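Lactococcal phage P2 ORF15 (Lactococcus phage p2, PDB 2WZP) is probably the distal tail protein (Dit) of the phage, which forms the hub of the baseplate at the tip of the tail. Local coordinates at residues L170-I175 with I212-W218; E222-M228 with E316-K322; F227-P233 with D264-T270; K237-V242 with A254-K258. All coordinates share one frame; numbering follows the deposited sequence.

Interaction 1 (L170-I175 with I212-W218)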
# COMPACT_ATOMS: atom_id res chain seq x y z
N LEU M 170 33.26 42.90 18.56
CA LEU M 170 33.39 43.70 19.77
C LEU M 170 34.85 44.06 20.03
O LEU M 170 35.74 43.21 19.94
CB LEU M 170 32.88 42.95 21.01
CG LEU M 170 31.41 42.56 21.11
CD1 LEU M 170 31.15 41.85 22.41
CD2 LEU M 170 30.51 43.79 21.03
N THR M 171 35.08 45.32 20.40
CA THR M 171 36.39 45.86 20.76
C THR M 171 36.38 46.20 22.26
O THR M 171 35.43 46.82 22.74
CB THR M 171 36.69 47.14 19.96
OG1 THR M 171 36.49 46.89 18.57
CG2 THR M 171 38.09 47.64 20.18
N PHE M 172 37.44 45.79 22.97
CA PHE M 172 37.63 46.08 24.38
C PHE M 172 38.90 46.91 24.50
O PHE M 172 39.92 46.52 23.93
CB PHE M 172 37.70 44.79 25.19
CG PHE M 172 36.66 43.78 24.78
CD1 PHE M 172 35.33 43.95 25.13
CD2 PHE M 172 37.02 42.65 24.06
CE1 PHE M 172 34.36 43.03 24.73
CE2 PHE M 172 36.07 41.70 23.69
CZ PHE M 172 34.74 41.90 24.02
N ASP M 173 38.81 48.08 25.14
CA ASP M 173 39.93 49.00 25.30
C ASP M 173 40.18 49.28 26.77
O ASP M 173 39.26 49.68 27.48
CB ASP M 173 39.62 50.33 24.60
CG ASP M 173 39.94 50.36 23.13
OD1 ASP M 173 41.10 50.69 22.78
OD2 ASP M 173 39.02 50.15 22.32
N LYS M 174 41.42 49.15 27.21
CA LYS M 174 41.78 49.45 28.58
C LYS M 174 42.10 50.95 28.71
O LYS M 174 43.19 51.42 28.35
CB LYS M 174 42.91 48.53 29.08
CG LYS M 174 43.11 48.56 30.59
CD LYS M 174 42.05 47.81 31.37
CE LYS M 174 42.28 48.12 32.84
NZ LYS M 174 41.61 47.13 33.74
N ILE M 175 41.08 51.71 29.15
CA ILE M 175 41.12 53.15 29.34
C ILE M 175 41.22 53.42 30.83
O ILE M 175 40.49 52.83 31.63
CB ILE M 175 39.85 53.84 28.73
CG1 ILE M 175 39.45 53.33 27.32
CG2 ILE M 175 39.95 55.38 28.80
CD1 ILE M 175 40.40 53.63 26.17
N ILE M 212 35.13 53.17 34.24
CA ILE M 212 35.77 53.37 32.92
C ILE M 212 36.18 51.99 32.33
O ILE M 212 36.25 51.77 31.12
CB ILE M 212 36.96 54.36 33.02
CG1 ILE M 212 37.48 54.83 31.65
CG2 ILE M 212 38.10 53.83 33.89
CD1 ILE M 212 36.60 55.76 30.89
N ASP M 213 36.37 51.06 33.25
CA ASP M 213 36.76 49.70 33.04
C ASP M 213 35.76 48.94 32.21
O ASP M 213 36.15 48.06 31.45
CB ASP M 213 36.94 49.04 34.39
CG ASP M 213 38.04 48.04 34.37
OD1 ASP M 213 37.74 46.82 34.56
OD2 ASP M 213 39.20 48.45 34.12
N ARG M 214 34.49 49.31 32.29
CA ARG M 214 33.44 48.66 31.49
C ARG M 214 33.77 48.65 29.99
O ARG M 214 33.26 47.79 29.28
CB ARG M 214 32.07 49.31 31.78
CG ARG M 214 31.72 50.46 30.87
CD ARG M 214 30.68 51.38 31.43
NE ARG M 214 31.24 52.71 31.55
CZ ARG M 214 30.84 53.74 30.83
NH1 ARG M 214 29.84 53.60 29.97
NH2 ARG M 214 31.42 54.90 30.97
N LEU M 215 34.60 49.58 29.51
CA LEU M 215 35.00 49.73 28.10
C LEU M 215 36.02 48.66 27.64
O LEU M 215 36.27 48.51 26.44
CB LEU M 215 35.50 51.17 27.82
CG LEU M 215 34.57 52.35 28.18
CD1 LEU M 215 35.25 53.66 27.93
CD2 LEU M 215 33.30 52.33 27.37
N SER M 216 36.60 47.93 28.61
CA SER M 216 37.57 46.86 28.37
C SER M 216 36.93 45.49 28.61
O SER M 216 37.61 44.48 28.55
CB SER M 216 38.76 47.03 29.31
OG SER M 216 38.38 46.74 30.65
N ARG M 217 35.64 45.46 28.92
CA ARG M 217 34.92 44.26 29.29
C ARG M 217 33.84 43.84 28.35
O ARG M 217 33.18 44.68 27.73
CB ARG M 217 34.29 44.44 30.66
CG ARG M 217 35.29 44.57 31.81
CD ARG M 217 34.61 44.25 33.11
NE ARG M 217 33.35 44.95 33.24
CZ ARG M 217 33.21 46.06 33.95
NH1 ARG M 217 34.24 46.57 34.62
NH2 ARG M 217 32.04 46.67 34.01
N TRP M 218 33.61 42.54 28.32
CA TRP M 218 32.54 41.90 27.57
C TRP M 218 31.47 41.58 28.58
O TRP M 218 31.73 40.86 29.55
CB TRP M 218 33.06 40.61 26.92
CG TRP M 218 32.09 39.88 26.05
CD1 TRP M 218 30.84 40.29 25.66
CD2 TRP M 218 32.30 38.59 25.44
NE1 TRP M 218 30.25 39.33 24.87
CE2 TRP M 218 31.12 38.28 24.72
CE3 TRP M 218 33.36 37.67 25.44
CZ2 TRP M 218 30.98 37.07 24.03
CZ3 TRP M 218 33.23 36.48 24.72
CH2 TRP M 218 32.05 36.19 24.03
O HOH W 1 35.34 49.20 24.24
O HOH W 2 38.62 50.51 30.09
O HOH W 3 40.62 50.92 33.76
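Phe-172 and Ser-216 have the closest CA atoms across the contact, 4.1 Å apart, where the end of strand 165-173 passes the 3-10 turn 212-215 and the residues after it. One direct backbone bond joins the segments: Asp-173 N donates to Leu-215 O at 2.9 Å and is nearly straight (169°). Waters extend this link, one bridging Thr-171 O and Leu-215 O, another accepting from Ile-175 N, and a third joining Ile-175 O to Asp-213 OD2. The segments are the two feet of a long excursion, residues 176-211, with almost no regular secondary structure; it probably corresponds to the arm that projects from the galectin-like C-terminal domain of this Dit protein. At the outer end, Lys-174 NZ donates to Asp-213 OD2 at 2.8 Å, on the syn lone pair of that oxygen. The lysine chain gets there by bending at CB-CG (chi2 75°). The other carboxylate oxygen, OD1, faces Arg-217 NH1, which extends the salt bridge into a network; Arg-217 also pairs with Asp-211. Ile-175 CG2 and Ile-212 CG1 pack 3.8 Å apart, their side chains crossing at about a right angle. On the domain side, Leu-170 CD1 sits over one face of the Trp-218 indole, 3.9 Å from the centroid of its five-membered ring. Phe-172 CE1 reaches Trp-218 CB at 3.5 Å, and the two rings meet obliquely, with Met-307 of strand 305-310 against both residues.

Interaction 2 (E222-M228 with E316-K322)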
# COMPACT_ATOMS: atom_id res chain seq x y z
N GLU M 222 24.27 36.37 26.53
CA GLU M 222 23.73 35.33 25.63
C GLU M 222 24.63 34.12 25.46
O GLU M 222 25.80 34.16 25.83
CB GLU M 222 23.46 35.94 24.25
CG GLU M 222 22.74 37.29 24.26
CD GLU M 222 21.21 37.31 24.27
OE1 GLU M 222 20.58 36.38 24.83
OE2 GLU M 222 20.64 38.26 23.68
N GLU M 223 24.08 33.04 24.84
CA GLU M 223 24.82 31.82 24.49
C GLU M 223 25.70 32.11 23.26
O GLU M 223 25.29 32.87 22.37
CB GLU M 223 23.85 30.72 24.12
CG GLU M 223 23.62 29.73 25.22
CD GLU M 223 22.86 28.52 24.70
OE1 GLU M 223 21.61 28.61 24.60
OE2 GLU M 223 23.51 27.52 24.34
N ILE M 224 26.88 31.48 23.21
CA ILE M 224 27.83 31.59 22.09
C ILE M 224 28.27 30.17 21.71
O ILE M 224 28.09 29.23 22.49
CB ILE M 224 29.05 32.53 22.43
CG1 ILE M 224 30.04 31.89 23.43
CG2 ILE M 224 28.61 33.94 22.89
CD1 ILE M 224 31.42 32.36 23.32
N PHE M 225 28.86 30.00 20.52
CA PHE M 225 29.42 28.74 20.07
C PHE M 225 30.87 28.74 20.46
O PHE M 225 31.38 27.76 21.00
CB PHE M 225 29.29 28.59 18.55
CG PHE M 225 27.99 27.98 18.11
CD1 PHE M 225 27.73 26.62 18.30
CD2 PHE M 225 27.02 28.75 17.48
CE1 PHE M 225 26.52 26.06 17.92
CE2 PHE M 225 25.82 28.18 17.07
CZ PHE M 225 25.57 26.85 17.32
N SER M 226 31.52 29.87 20.19
CA SER M 226 32.94 30.11 20.39
C SER M 226 33.24 31.57 20.06
O SER M 226 32.37 32.33 19.61
CB SER M 226 33.75 29.22 19.44
OG SER M 226 33.40 29.40 18.08
N PHE M 227 34.48 31.94 20.22
CA PHE M 227 34.91 33.27 19.87
C PHE M 227 36.31 33.18 19.33
O PHE M 227 37.03 32.19 19.52
CB PHE M 227 34.80 34.27 21.06
CG PHE M 227 35.59 33.86 22.28
CD1 PHE M 227 35.03 33.04 23.25
CD2 PHE M 227 36.92 34.22 22.41
CE1 PHE M 227 35.78 32.62 24.35
CE2 PHE M 227 37.67 33.80 23.50
CZ PHE M 227 37.09 33.03 24.48
N MET M 228 36.71 34.26 18.70
CA MET M 228 38.02 34.47 18.14
C MET M 228 38.45 35.91 18.50
O MET M 228 37.62 36.82 18.52
CB MET M 228 37.92 34.25 16.65
CG MET M 228 39.21 34.30 15.98
SD MET M 228 39.23 35.80 15.04
CE MET M 228 40.76 35.60 14.26
N GLU M 316 40.31 42.63 20.24
CA GLU M 316 39.31 42.70 19.18
C GLU M 316 38.78 41.29 19.03
O GLU M 316 39.54 40.38 18.72
CB GLU M 316 39.95 43.20 17.88
CG GLU M 316 40.40 44.65 17.95
CD GLU M 316 39.47 45.69 17.37
OE1 GLU M 316 39.97 46.75 16.93
OE2 GLU M 316 38.24 45.45 17.35
N PHE M 317 37.49 41.13 19.29
CA PHE M 317 36.78 39.86 19.21
C PHE M 317 35.83 39.75 18.02
O PHE M 317 35.26 40.75 17.56
CB PHE M 317 36.01 39.63 20.53
CG PHE M 317 36.75 38.93 21.64
CD1 PHE M 317 36.13 37.96 22.41
CD2 PHE M 317 38.08 39.25 21.93
CE1 PHE M 317 36.80 37.33 23.45
CE2 PHE M 317 38.76 38.59 22.94
CZ PHE M 317 38.13 37.63 23.69
N LYS M 318 35.64 38.51 17.56
CA LYS M 318 34.65 38.08 16.56
C LYS M 318 33.98 36.89 17.22
O LYS M 318 34.58 35.82 17.35
CB LYS M 318 35.30 37.71 15.23
CG LYS M 318 34.28 37.54 14.11
CD LYS M 318 34.95 37.04 12.85
CE LYS M 318 33.96 37.02 11.73
NZ LYS M 318 34.54 36.54 10.46
N ILE M 319 32.80 37.14 17.79
CA ILE M 319 32.03 36.15 18.54
C ILE M 319 31.05 35.46 17.67
O ILE M 319 30.37 36.10 16.87
CB ILE M 319 31.39 36.83 19.76
CG1 ILE M 319 32.48 37.41 20.69
CG2 ILE M 319 30.47 35.88 20.50
CD1 ILE M 319 32.30 38.76 21.01
N LYS M 320 30.98 34.12 17.82
CA LYS M 320 30.06 33.29 17.07
C LYS M 320 28.88 33.07 17.99
O LYS M 320 28.90 32.19 18.86
CB LYS M 320 30.72 31.98 16.62
CG LYS M 320 30.05 31.40 15.41
CD LYS M 320 30.43 29.95 15.18
CE LYS M 320 31.23 29.69 13.92
NZ LYS M 320 31.60 28.26 13.84
N ARG M 321 27.85 33.94 17.85
CA ARG M 321 26.61 33.90 18.65
C ARG M 321 25.79 32.65 18.33
O ARG M 321 25.90 32.16 17.23
CB ARG M 321 25.80 35.18 18.45
CG ARG M 321 26.57 36.43 18.86
CD ARG M 321 25.75 37.68 18.88
NE ARG M 321 24.58 37.64 19.74
CZ ARG M 321 24.28 38.56 20.64
NH1 ARG M 321 23.17 38.47 21.35
NH2 ARG M 321 25.07 39.62 20.81
N LYS M 322 25.03 32.12 19.28
CA LYS M 322 24.32 30.84 19.15
C LYS M 322 22.82 30.95 19.33
O LYS M 322 22.35 31.68 20.21
CB LYS M 322 24.92 29.86 20.19
CG LYS M 322 24.28 28.46 20.33
CD LYS M 322 25.10 27.61 21.27
CE LYS M 322 24.81 26.15 21.21
NZ LYS M 322 23.85 25.75 22.25
O HOH W 4 32.23 27.02 16.66
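Phe-227 and Phe-317 lie side by side, pointing the same way, at the compact end of this antiparallel pairing. Their ring planes are only 10° apart, but with centroids at 5.0 Å the rings are slid past one another and barely overlap. Phe-227 CG stands between its own backbone N and carbonyl carbon (chi1 58°), on the same face of the sheet as Ile-319, whose CG1 packs on Phe-227 CB at 3.9 Å. Ile-224 extends this apolar row, its CG2 3.6 Å from Ile-319 CG2. One residue on from Phe-227, with side chains on the opposite face, Met-228 and Lys-318 form a hydrogen-bonded pair, with Lys-318 N to Met-228 O at 2.8 Å and a longer return bond from Met-228 N. The chain turns a corner at Phe-225, yet its N still donates to Lys-320 O at 2.7 Å. On the N-terminal side of the corner the contact turns polar, with Glu-222 and Glu-223 exposed to solvent. Lys-322 lays its aliphatic chain across one face of the Phe-225 ring, CG 3.8 Å from the centroid, and its NZ bonds Glu-223 OE2 at 2.8 Å on the syn side while also pairing with Asp-324. Glu-222 OE2 lies at the edge of the Arg-321 guanidinium, in its plane, as a looser ion pair; Arg-321 has a second partner in Glu-168. Ile-76 of a second subunit packs on Phe-225 and Lys-322. Within the six-stranded sheet, strand 312-322 lies between strands 165-173 and 224-233, while strand 265-269 flanks strand 224-233 on its other edge.

Interaction 3 (F227-P233 with D264-T270)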
# COMPACT_ATOMS: atom_id res chain seq x y z
N PHE M 227 34.48 31.94 20.22
CA PHE M 227 34.91 33.27 19.87
C PHE M 227 36.31 33.18 19.33
O PHE M 227 37.03 32.19 19.52
CB PHE M 227 34.80 34.27 21.06
CG PHE M 227 35.59 33.86 22.28
CD1 PHE M 227 35.03 33.04 23.25
CD2 PHE M 227 36.92 34.22 22.41
CE1 PHE M 227 35.78 32.62 24.35
CE2 PHE M 227 37.67 33.80 23.50
CZ PHE M 227 37.09 33.03 24.48
N MET M 228 36.71 34.26 18.70
CA MET M 228 38.02 34.47 18.14
C MET M 228 38.45 35.91 18.50
O MET M 228 37.62 36.82 18.52
CB MET M 228 37.92 34.25 16.65
CG MET M 228 39.21 34.30 15.98
SD MET M 228 39.23 35.80 15.04
CE MET M 228 40.76 35.60 14.26
N GLY M 229 39.71 36.09 18.83
CA GLY M 229 40.20 37.40 19.22
C GLY M 229 41.66 37.66 18.96
O GLY M 229 42.45 36.72 18.84
N ILE M 230 41.99 38.96 18.86
CA ILE M 230 43.34 39.53 18.69
C ILE M 230 43.57 40.31 19.95
O ILE M 230 42.83 41.25 20.22
CB ILE M 230 43.49 40.39 17.41
CG1 ILE M 230 43.23 39.52 16.16
CG2 ILE M 230 44.86 41.10 17.36
CD1 ILE M 230 44.35 39.39 15.16
N LEU M 231 44.54 39.85 20.76
CA LEU M 231 44.91 40.41 22.05
C LEU M 231 46.19 41.21 21.92
O LEU M 231 47.15 40.73 21.32
CB LEU M 231 45.09 39.29 23.10
CG LEU M 231 44.07 38.10 23.14
CD1 LEU M 231 44.46 37.09 24.20
CD2 LEU M 231 42.67 38.57 23.43
N TYR M 232 46.20 42.45 22.46
CA TYR M 232 47.38 43.32 22.45
C TYR M 232 47.95 43.45 23.88
O TYR M 232 47.44 44.25 24.68
CB TYR M 232 47.10 44.69 21.79
CG TYR M 232 46.71 44.60 20.32
CD1 TYR M 232 47.69 44.55 19.32
CD2 TYR M 232 45.38 44.56 19.92
CE1 TYR M 232 47.35 44.49 17.97
CE2 TYR M 232 45.02 44.49 18.58
CZ TYR M 232 46.01 44.48 17.61
OH TYR M 232 45.68 44.40 16.28
N PRO M 233 49.01 42.67 24.21
CA PRO M 233 49.60 42.76 25.57
C PRO M 233 50.16 44.14 25.92
O PRO M 233 50.53 44.92 25.03
CB PRO M 233 50.68 41.67 25.59
CG PRO M 233 50.45 40.82 24.35
CD PRO M 233 49.72 41.67 23.37
N ASP M 264 53.72 40.95 19.26
CA ASP M 264 53.01 42.16 18.80
C ASP M 264 51.51 42.09 19.16
O ASP M 264 50.91 43.09 19.55
CB ASP M 264 53.20 42.35 17.28
CG ASP M 264 54.63 42.54 16.82
OD1 ASP M 264 55.49 42.96 17.64
OD2 ASP M 264 54.90 42.31 15.62
N TYR M 265 50.94 40.89 19.01
CA TYR M 265 49.58 40.52 19.34
C TYR M 265 49.48 39.01 19.40
O TYR M 265 50.36 38.32 18.86
CB TYR M 265 48.56 41.08 18.35
CG TYR M 265 48.71 40.62 16.92
CD1 TYR M 265 49.47 41.35 16.01
CD2 TYR M 265 47.99 39.53 16.44
CE1 TYR M 265 49.57 40.96 14.67
CE2 TYR M 265 48.08 39.13 15.11
CZ TYR M 265 48.88 39.84 14.23
OH TYR M 265 48.96 39.46 12.92
N ILE M 266 48.43 38.50 20.07
CA ILE M 266 48.14 37.08 20.21
C ILE M 266 46.79 36.81 19.58
O ILE M 266 45.83 37.52 19.87
CB ILE M 266 48.12 36.69 21.72
CG1 ILE M 266 49.49 36.95 22.39
CG2 ILE M 266 47.61 35.24 21.92
CD1 ILE M 266 49.44 36.99 23.96
N LEU M 267 46.68 35.76 18.77
CA LEU M 267 45.42 35.37 18.16
C LEU M 267 44.89 34.13 18.86
O LEU M 267 45.62 33.15 19.04
CB LEU M 267 45.56 35.16 16.64
CG LEU M 267 44.27 34.88 15.85
CD1 LEU M 267 44.37 35.43 14.44
CD2 LEU M 267 43.99 33.42 15.77
N ILE M 268 43.64 34.19 19.29
CA ILE M 268 42.95 33.07 19.95
C ILE M 268 41.69 32.68 19.19
O ILE M 268 41.05 33.55 18.61
CB ILE M 268 42.72 33.23 21.48
CG1 ILE M 268 41.81 34.43 21.81
CG2 ILE M 268 44.07 33.33 22.25
CD1 ILE M 268 41.35 34.52 23.26
N ASN M 269 41.35 31.37 19.16
CA ASN M 269 40.12 30.88 18.56
C ASN M 269 39.67 29.64 19.27
O ASN M 269 40.35 28.62 19.20
CB ASN M 269 40.25 30.66 17.06
CG ASN M 269 38.91 30.49 16.39
OD1 ASN M 269 37.86 30.18 17.01
ND2 ASN M 269 38.94 30.65 15.09
N THR M 270 38.54 29.74 19.98
CA THR M 270 38.00 28.62 20.78
C THR M 270 37.13 27.63 19.99
O THR M 270 36.61 26.67 20.56
CB THR M 270 37.30 29.14 22.02
OG1 THR M 270 36.15 29.87 21.63
CG2 THR M 270 38.19 29.99 22.89
O HOH W 5 51.19 44.96 21.76
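Gly-229 and Ile-268, and two residues on Leu-231 and Ile-266, are the hydrogen-bonded pairs of two neighbouring antiparallel strands in the larger sheet of the C-terminal β-sandwich. Each pair closes a two-bond ring; Ile-268 N reaches Gly-229 O at 2.8 Å and Leu-231 N reaches Ile-266 O at 2.8 Å. At the far end Thr-270 grips Phe-227 twice. Its N donates to Phe-227 O at 2.9 Å, and its OG1 accepts from Phe-227 N at 3.0 Å. A chi1 of 65° turns OG1 back toward the backbone and places CG2 over one face of the phenylalanine ring, while Ile-268 CD1 comes to the ring edge, 3.8 Å from Phe-227 CE2. Ile-268 CD1 also meets Leu-231 CD1, so Phe-227, Leu-231 and Ile-268 share the sheet face turned to strand 251-257. The opposite face carries Met-228, Ile-230 and Leu-267, packed against the chain of another protein; Met-228 CE rests on Leu-267 CD1 at 3.6 Å. Beside them Ile-230 CG2 approaches the Tyr-265 ring obliquely, 3.6 Å from CD2. Tyr-232 and Tyr-265 point the same way, with Tyr-232 CE1 3.6 Å from Tyr-265 CB and the ring planes 53° apart. Tyr-265 stacks in turn on Trp-280, which Asp-264 and Tyr-265 face together as a classic β bulge at the start of strand 265-269, in an antiparallel sheet.

Interaction 4 (K237-V242 with A254-K258)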
# COMPACT_ATOMS: atom_id res chain seq x y z
N LYS M 237 57.22 40.83 30.31
CA LYS M 237 57.64 39.98 31.44
C LYS M 237 56.44 39.67 32.36
O LYS M 237 56.63 39.28 33.52
CB LYS M 237 58.78 40.65 32.30
CG LYS M 237 60.04 41.15 31.57
CD LYS M 237 61.01 41.79 32.55
CE LYS M 237 62.06 42.63 31.86
NZ LYS M 237 62.79 43.51 32.81
N THR M 238 55.21 39.87 31.85
CA THR M 238 53.97 39.69 32.61
C THR M 238 53.00 38.84 31.77
O THR M 238 52.80 39.15 30.60
CB THR M 238 53.38 41.08 32.94
OG1 THR M 238 54.39 41.87 33.53
CG2 THR M 238 52.15 41.03 33.87
N PRO M 239 52.34 37.81 32.36
CA PRO M 239 51.34 37.05 31.60
C PRO M 239 50.18 37.90 31.11
O PRO M 239 49.80 38.88 31.75
CB PRO M 239 50.87 35.97 32.58
CG PRO M 239 51.32 36.36 33.87
CD PRO M 239 52.47 37.28 33.73
N ALA M 240 49.67 37.55 29.94
CA ALA M 240 48.57 38.24 29.27
C ALA M 240 47.53 37.26 28.75
O ALA M 240 47.83 36.10 28.42
CB ALA M 240 49.11 39.08 28.12
N GLY M 241 46.30 37.74 28.68
CA GLY M 241 45.19 36.99 28.16
C GLY M 241 43.89 37.62 28.59
O GLY M 241 43.82 38.84 28.72
N VAL M 242 42.88 36.78 28.84
CA VAL M 242 41.53 37.18 29.25
C VAL M 242 41.00 36.23 30.32
O VAL M 242 41.35 35.05 30.33
CB VAL M 242 40.55 37.22 28.03
CG1 VAL M 242 40.92 38.33 27.05
CG2 VAL M 242 40.46 35.86 27.32
N ALA M 254 39.82 31.04 32.16
CA ALA M 254 40.72 32.06 31.61
C ALA M 254 41.70 31.45 30.60
O ALA M 254 42.13 30.30 30.76
CB ALA M 254 41.50 32.73 32.73
N ILE M 255 42.07 32.23 29.59
CA ILE M 255 43.04 31.86 28.56
C ILE M 255 44.17 32.88 28.76
O ILE M 255 44.02 34.02 28.36
CB ILE M 255 42.41 31.91 27.14
CG1 ILE M 255 41.17 30.98 27.06
CG2 ILE M 255 43.44 31.55 26.06
CD1 ILE M 255 40.15 31.38 26.06
N VAL M 256 45.24 32.48 29.49
CA VAL M 256 46.39 33.33 29.87
C VAL M 256 47.69 32.68 29.39
O VAL M 256 47.83 31.45 29.47
CB VAL M 256 46.41 33.59 31.42
CG1 VAL M 256 47.47 34.60 31.81
CG2 VAL M 256 45.06 34.05 31.93
N PHE M 257 48.65 33.51 28.94
CA PHE M 257 49.93 33.06 28.41
C PHE M 257 51.11 33.77 29.05
O PHE M 257 51.01 34.96 29.35
CB PHE M 257 49.99 33.36 26.89
CG PHE M 257 48.83 32.79 26.09
CD1 PHE M 257 48.86 31.47 25.65
CD2 PHE M 257 47.72 33.57 25.79
CE1 PHE M 257 47.79 30.95 24.93
CE2 PHE M 257 46.65 33.04 25.06
CZ PHE M 257 46.71 31.74 24.62
N LYS M 258 52.25 33.08 29.14
CA LYS M 258 53.52 33.64 29.57
C LYS M 258 54.60 33.24 28.57
O LYS M 258 55.18 32.16 28.65
CB LYS M 258 53.90 33.28 31.03
CG LYS M 258 55.14 34.01 31.54
CD LYS M 258 55.07 35.56 31.42
CE LYS M 258 56.39 36.19 31.75
NZ LYS M 258 57.32 36.20 30.59
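Ala-240 O approaches the Phe-257 ring obliquely, 3.7 Å from CD2, in a contact that follows from the backbone pairing of the same two residues. The rest of the ring's surroundings come from across the sandwich and from nearby loops: Ile-266, Ile-268, Tyr-277 and Met-292 all touch Phe-257. The Pro-239 ring is held between two side chains of the partner segment, with CB 3.7 Å from Val-256 CG1 and CD 3.9 Å from Lys-258 CD. Lys-258 bends twice along its length (chi2 55°, chi4 83°), which carries its aliphatic part back alongside Pro-239, the two crossing at a slant, and brings CE against the carbonyl carbon of Lys-237, an exposed, poorly ordered residue. Inward from there the strands are closely antiparallel. Ala-240 and Phe-257 exchange two backbone bonds, with Phe-257 N to Ala-240 O at 2.8 Å, and Val-242 and Ile-255 exchange two more, with Val-242 N to Ile-255 O at 3.0 Å. Between these pairs Gly-241 stands opposite Val-256, their CA atoms 4.2 Å apart, and its CA lies 3.2 Å from Ile-255 O in a C-H...O contact. The phi of 163° at Gly-241 belongs to a conformation readily adopted by glycine. Ala-240, Val-242, Ile-255 and Phe-257 point to the same face, turned toward the six-stranded sheet, where Val-242 meets Leu-231. Strand 251-257 is outermost in the four-stranded sheet within this chain, although Val-256 also bonds to the backbone of Asp-293. The arrangement is an antiparallel β-hairpin, here lining the interior of a β-sandwich.

How the interactions relate
Interactions 2 and 3 share Phe-227 and Met-228, because strand 224-233 pairs with a different neighbour along each edge; their centres are 13 Å apart. Glu-316 O and Ile-230 N, 2.8 Å apart, continue the pairing of interaction 2 beside interaction 3. Interaction 1 joins the same sheet through Leu-170 O and Phe-317 N, at 2.8 Å, and Phe-172 meets Phe-317 edge-to-face. Interaction 4 belongs to the opposing sheet, its centre 11 Å from that of interaction 3, and the two pack face to face across the sandwich, for example Phe-227 CZ on Ile-255 CD1 at 3.8 Å. Interactions 1 and 4 do not touch, their nearest atoms being about 7 Å apart.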